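Local coordinates for ferripyochelin binding protein (Pyrococcus horikoshii, PDB 1V3W) that is a gamma-class carbonic anhydrase that binds zinc and calcium and interconverts carbon dioxide and bicarbonate, at the interface of chains A and B. Sequence-based numbering; all coordinates share one arbitrary frame. Chains: chain A/B, ferripyochelin binding protein.

Contact 1: the interface of chains A and B. Residues chain A 44, 65, 87; chain B 38, 59-60, 82, 159.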
loop_
_atom_site.group_PDB
_atom_site.type_symbol
_atom_site.label_atom_id
_atom_site.label_comp_id
_atom_site.label_asym_id
_atom_site.label_seq_id
_atom_site.Cartn_x
_atom_site.Cartn_y
_atom_site.Cartn_z
ATOM N N ARG A 44 -2.252 -9.673 -9.909
ATOM C CA ARG A 44 -2.668 -11.053 -9.698
ATOM C C ARG A 44 -3.788 -11.481 -10.641
ATOM O O ARG A 44 -4.960 -11.206 -10.403
ATOM C CB ARG A 44 -3.078 -11.241 -8.229
ATOM C CG ARG A 44 -3.421 -12.675 -7.836
ATOM C CD ARG A 44 -3.029 -12.974 -6.379
ATOM N NE ARG A 44 -3.676 -12.093 -5.407
ATOM C CZ ARG A 44 -4.875 -12.308 -4.870
ATOM N NH1 ARG A 44 -5.578 -13.383 -5.204
ATOM N NH2 ARG A 44 -5.369 -11.449 -3.988
ATOM N N HIS A 65 -6.293 -6.482 -9.114
ATOM C CA HIS A 65 -6.943 -7.776 -9.024
ATOM C C HIS A 65 -8.282 -7.699 -9.741
ATOM O O HIS A 65 -8.620 -6.671 -10.332
ATOM C CB HIS A 65 -7.151 -8.165 -7.559
ATOM C CG HIS A 65 -7.444 -9.618 -7.359
ATOM N ND1 HIS A 65 -8.367 -10.072 -6.441
ATOM C CD2 HIS A 65 -6.935 -10.720 -7.959
ATOM C CE1 HIS A 65 -8.414 -11.393 -6.487
ATOM N NE2 HIS A 65 -7.556 -11.810 -7.399
ATOM N N HIS A 87 -9.510 -2.723 -8.830
ATOM C CA HIS A 87 -10.155 -4.019 -8.693
ATOM C C HIS A 87 -11.333 -4.246 -9.636
ATOM O O HIS A 87 -12.387 -3.632 -9.479
ATOM C CB HIS A 87 -10.613 -4.204 -7.244
ATOM C CG HIS A 87 -10.749 -5.636 -6.838
ATOM N ND1 HIS A 87 -11.758 -6.448 -7.304
ATOM C CD2 HIS A 87 -9.965 -6.418 -6.058
ATOM C CE1 HIS A 87 -11.590 -7.670 -6.831
ATOM N NE2 HIS A 87 -10.508 -7.679 -6.074
ATOM N N TRP B 38 -1.203 -13.127 0.898
ATOM C CA TRP B 38 -0.876 -12.857 -0.490
ATOM C C TRP B 38 0.362 -12.013 -0.775
ATOM O O TRP B 38 0.955 -11.440 0.134
ATOM C CB TRP B 38 -2.146 -12.311 -1.150
ATOM C CG TRP B 38 -3.254 -13.326 -1.004
ATOM C CD1 TRP B 38 -4.113 -13.468 0.053
ATOM C CD2 TRP B 38 -3.488 -14.450 -1.865
ATOM N NE1 TRP B 38 -4.863 -14.615 -0.097
ATOM C CE2 TRP B 38 -4.509 -15.224 -1.263
ATOM C CE3 TRP B 38 -2.949 -14.862 -3.086
ATOM C CZ2 TRP B 38 -4.972 -16.415 -1.844
ATOM C CZ3 TRP B 38 -3.413 -16.041 -3.657
ATOM C CH2 TRP B 38 -4.424 -16.799 -3.039
ATOM N N GLN B 59 -4.801 -9.965 2.085
ATOM C CA GLN B 59 -4.490 -9.679 0.696
ATOM C C GLN B 59 -3.223 -8.908 0.342
ATOM O O GLN B 59 -2.462 -8.482 1.213
ATOM C CB GLN B 59 -5.734 -9.061 0.052
ATOM C CG GLN B 59 -6.875 -10.085 -0.001
ATOM C CD GLN B 59 -8.211 -9.506 -0.419
ATOM O OE1 GLN B 59 -8.283 -8.437 -1.022
ATOM N NE2 GLN B 59 -9.285 -10.227 -0.108
ATOM N N ASP B 60 -2.996 -8.763 -0.959
ATOM C CA ASP B 60 -1.799 -8.113 -1.484
ATOM C C ASP B 60 -1.532 -6.724 -0.936
ATOM O O ASP B 60 -2.436 -5.903 -0.819
ATOM C CB ASP B 60 -1.870 -8.023 -3.013
ATOM C CG ASP B 60 -2.616 -9.186 -3.633
ATOM O OD1 ASP B 60 -1.968 -10.095 -4.195
ATOM O OD2 ASP B 60 -3.859 -9.187 -3.550
ATOM N N HIS B 82 -7.037 -5.784 -0.191
ATOM C CA HIS B 82 -5.800 -5.312 -0.779
ATOM C C HIS B 82 -5.427 -3.937 -0.246
ATOM O O HIS B 82 -6.277 -3.049 -0.152
ATOM C CB HIS B 82 -5.945 -5.156 -2.300
ATOM C CG HIS B 82 -6.588 -6.318 -2.987
ATOM N ND1 HIS B 82 -5.884 -7.433 -3.391
ATOM C CD2 HIS B 82 -7.870 -6.523 -3.371
ATOM C CE1 HIS B 82 -6.705 -8.273 -3.997
ATOM N NE2 HIS B 82 -7.917 -7.745 -3.998
ATOM N N TYR B 159 -11.656 -17.172 -1.233
ATOM C CA TYR B 159 -10.224 -17.149 -0.989
ATOM C C TYR B 159 -9.640 -18.459 -0.506
ATOM O O TYR B 159 -8.487 -18.776 -0.808
ATOM C CB TYR B 159 -9.869 -16.035 -0.014
ATOM C CG TYR B 159 -9.428 -14.809 -0.747
ATOM C CD1 TYR B 159 -10.351 -13.863 -1.181
ATOM C CD2 TYR B 159 -8.094 -14.652 -1.111
ATOM C CE1 TYR B 159 -9.955 -12.789 -1.972
ATOM C CE2 TYR B 159 -7.687 -13.592 -1.900
ATOM C CZ TYR B 159 -8.619 -12.666 -2.327
ATOM O OH TYR B 159 -8.196 -11.634 -3.127
#
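A:Arg44 reaches across to the carboxylate of B:Asp60 at the zinc-site interface of this gamma-class carbonic anhydrase, a left-handed beta-helix. Its guanidinium docks side-on and nearly coplanar: A:Arg44 NE bonds to B:Asp60 OD1 at 2.9 Å and A:Arg44 NH2 to B:Asp60 OD2 at 2.8 Å, each on the oxygen's syn lone pair, the latter almost straight at 171°. The chain first extends, CG anti to the backbone N (chi1 -175°), then bends at chi2 and chi3 to present that edge. A:Arg44 NH2 also donates in the guanidinium plane to the phenol oxygen, B:Tyr159 OH, 3.0 Å away. Both faces of the guanidinium are covered, one by the B:Trp38 indole, stacked 21° from parallel with NH1 over its six-membered ring, the other by the face of the A:His65 imidazole, offset so that its NE2 lies over the guanidinium. On its anti side B:Asp60 OD2 accepts a bond from B:His82 ND1 at 2.7 Å; this second-shell link fixes the B:His82 ring and would help turn NE2 toward the metal. The zinc ligands A:His65 and A:His87 of one chain and B:His82 of the other converge closely while hiding little surface: A:His65 meets B:His82 edge-to-face, centroids 5.0 Å apart, and A:His87 turns its edge toward B:His82 NE2. The loose side is B:Gln59, which hides no surface from chain A, its CG 4.5 Å from A:Arg44 NH2; its OE1 instead sits over the centre of the B:His82 ring.

Contact 2: the interface of chains A and B. Residues chain A 24, 26, 42, 44; chain B 39-40, 60-61.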
loop_
_atom_site.group_PDB
_atom_site.type_symbol
_atom_site.label_atom_id
_atom_site.label_comp_id
_atom_site.label_asym_id
_atom_site.label_seq_id
_atom_site.Cartn_x
_atom_site.Cartn_y
_atom_site.Cartn_z
ATOM N N VAL A 24 5.285 -8.400 -8.672
ATOM C CA VAL A 24 4.762 -9.759 -8.739
ATOM C C VAL A 24 3.668 -9.808 -9.794
ATOM O O VAL A 24 2.643 -9.131 -9.675
ATOM C CB VAL A 24 4.186 -10.215 -7.379
ATOM C CG1 VAL A 24 3.599 -11.612 -7.501
ATOM C CG2 VAL A 24 5.282 -10.212 -6.328
ATOM N N ILE A 26 1.291 -12.526 -11.793
ATOM C CA ILE A 26 0.806 -13.901 -11.764
ATOM C C ILE A 26 -0.330 -14.213 -12.730
ATOM O O ILE A 26 -1.314 -13.484 -12.809
ATOM C CB ILE A 26 0.283 -14.257 -10.352
ATOM C CG1 ILE A 26 1.371 -14.015 -9.307
ATOM C CG2 ILE A 26 -0.182 -15.707 -10.311
ATOM C CD1 ILE A 26 0.825 -13.891 -7.901
ATOM N N VAL A 42 1.710 -5.505 -7.513
ATOM C CA VAL A 42 1.192 -6.859 -7.668
ATOM C C VAL A 42 0.051 -6.907 -8.672
ATOM O O VAL A 42 -0.949 -6.210 -8.514
ATOM C CB VAL A 42 0.665 -7.430 -6.321
ATOM C CG1 VAL A 42 0.126 -8.843 -6.529
ATOM C CG2 VAL A 42 1.781 -7.436 -5.278
ATOM N N ARG A 44 -2.252 -9.673 -9.909
ATOM C CA ARG A 44 -2.668 -11.053 -9.698
ATOM C C ARG A 44 -3.788 -11.481 -10.641
ATOM O O ARG A 44 -4.960 -11.206 -10.403
ATOM C CB ARG A 44 -3.078 -11.241 -8.229
ATOM C CG ARG A 44 -3.421 -12.675 -7.836
ATOM C CD ARG A 44 -3.029 -12.974 -6.379
ATOM N NE ARG A 44 -3.676 -12.093 -5.407
ATOM C CZ ARG A 44 -4.875 -12.308 -4.870
ATOM N NH1 ARG A 44 -5.578 -13.383 -5.204
ATOM N NH2 ARG A 44 -5.369 -11.449 -3.988
ATOM N N PRO B 39 0.785 -11.950 -2.050
ATOM C CA PRO B 39 1.971 -11.180 -2.427
ATOM C C PRO B 39 2.117 -9.792 -1.828
ATOM O O PRO B 39 1.179 -9.000 -1.835
ATOM C CB PRO B 39 1.874 -11.120 -3.948
ATOM C CG PRO B 39 1.228 -12.417 -4.290
ATOM C CD PRO B 39 0.141 -12.529 -3.245
ATOM N N SER B 40 3.310 -9.516 -1.312
ATOM C CA SER B 40 3.644 -8.211 -0.754
ATOM C C SER B 40 2.947 -7.847 0.554
ATOM O O SER B 40 3.063 -6.715 1.025
ATOM C CB SER B 40 3.382 -7.126 -1.806
ATOM O OG SER B 40 4.525 -6.308 -2.003
ATOM N N ASP B 60 -2.996 -8.763 -0.959
ATOM C CA ASP B 60 -1.799 -8.113 -1.484
ATOM C C ASP B 60 -1.532 -6.724 -0.936
ATOM O O ASP B 60 -2.436 -5.903 -0.819
ATOM C CB ASP B 60 -1.870 -8.023 -3.013
ATOM C CG ASP B 60 -2.616 -9.186 -3.633
ATOM O OD1 ASP B 60 -1.968 -10.095 -4.195
ATOM O OD2 ASP B 60 -3.859 -9.187 -3.550
ATOM N N ASN B 61 -0.265 -6.471 -0.626
ATOM C CA ASN B 61 0.193 -5.180 -0.122
ATOM C C ASN B 61 -0.436 -4.690 1.173
ATOM O O ASN B 61 -0.413 -3.496 1.476
ATOM C CB ASN B 61 0.072 -4.122 -1.226
ATOM C CG ASN B 61 1.204 -4.218 -2.229
ATOM O OD1 ASN B 61 2.367 -4.251 -1.842
ATOM N ND2 ASN B 61 0.875 -4.268 -3.514
#
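A:Val42 packs its two methyls against the B:Pro39–B:Ser40 and B:Asp60–B:Asn61 turns, where neighbouring left-handed beta-helices of this gamma-class carbonic anhydrase meet. The side chain leaves strand 42-45 and forks at CB. A:Val42 CG1, anti to the backbone N (chi1 180°), goes to the side of the acid: it lies 3.4 Å from B:Asp60 OD1, the oxygen that accepts from A:Arg44 NE, and 3.9 Å from B:Pro39 CB. A:Val42 CG2, anti to the carbonyl carbon, takes the other side and lies beside both turns. A:Val42 CG2 is 3.8 Å from B:Ser40 CB, a similar distance from the carbonyl O of B:Pro39, and 3.7 Å from the amide ND2 of B:Asn61, whose side chain runs past it in the opposite direction. Both methyls rest against B:Pro39 CB from the same side. On the neighbouring strand, 24-26, two more aliphatic tips reach the same proline: A:Val24 CG1 lies 4.0 Å from B:Pro39 CB, crossing it at about a right angle, and A:Ile26 CD1 lies 3.9 Å from B:Pro39 CG. These last two bury little surface, so A:Val42 carries most of the apolar packing on its side. B:Ser40 and B:Asn61 both belong to a calcium site; the methyl of A:Val42 beside them probably helps seat the turns that carry those ligands.

Contact 1 and contact 2 are adjoining patches of one A–B interface, their C-alpha centres about 7 Å apart. They share A:Arg44 and B:Asp60, and strand 42-45 of chain A serves both: A:Arg44 faces the zinc-site side in contact 1, A:Val42 the turns bearing calcium ligands in contact 2. On chain B, residues 38-40 and 59-61 are likewise divided between the two. The shared ion pair therefore joins an apolar patch to a histidine-lined metal site built from two chains. With three copies in the deposited assembly, as befits the trimeric gamma class, assembly and completion of the zinc site are probably coupled.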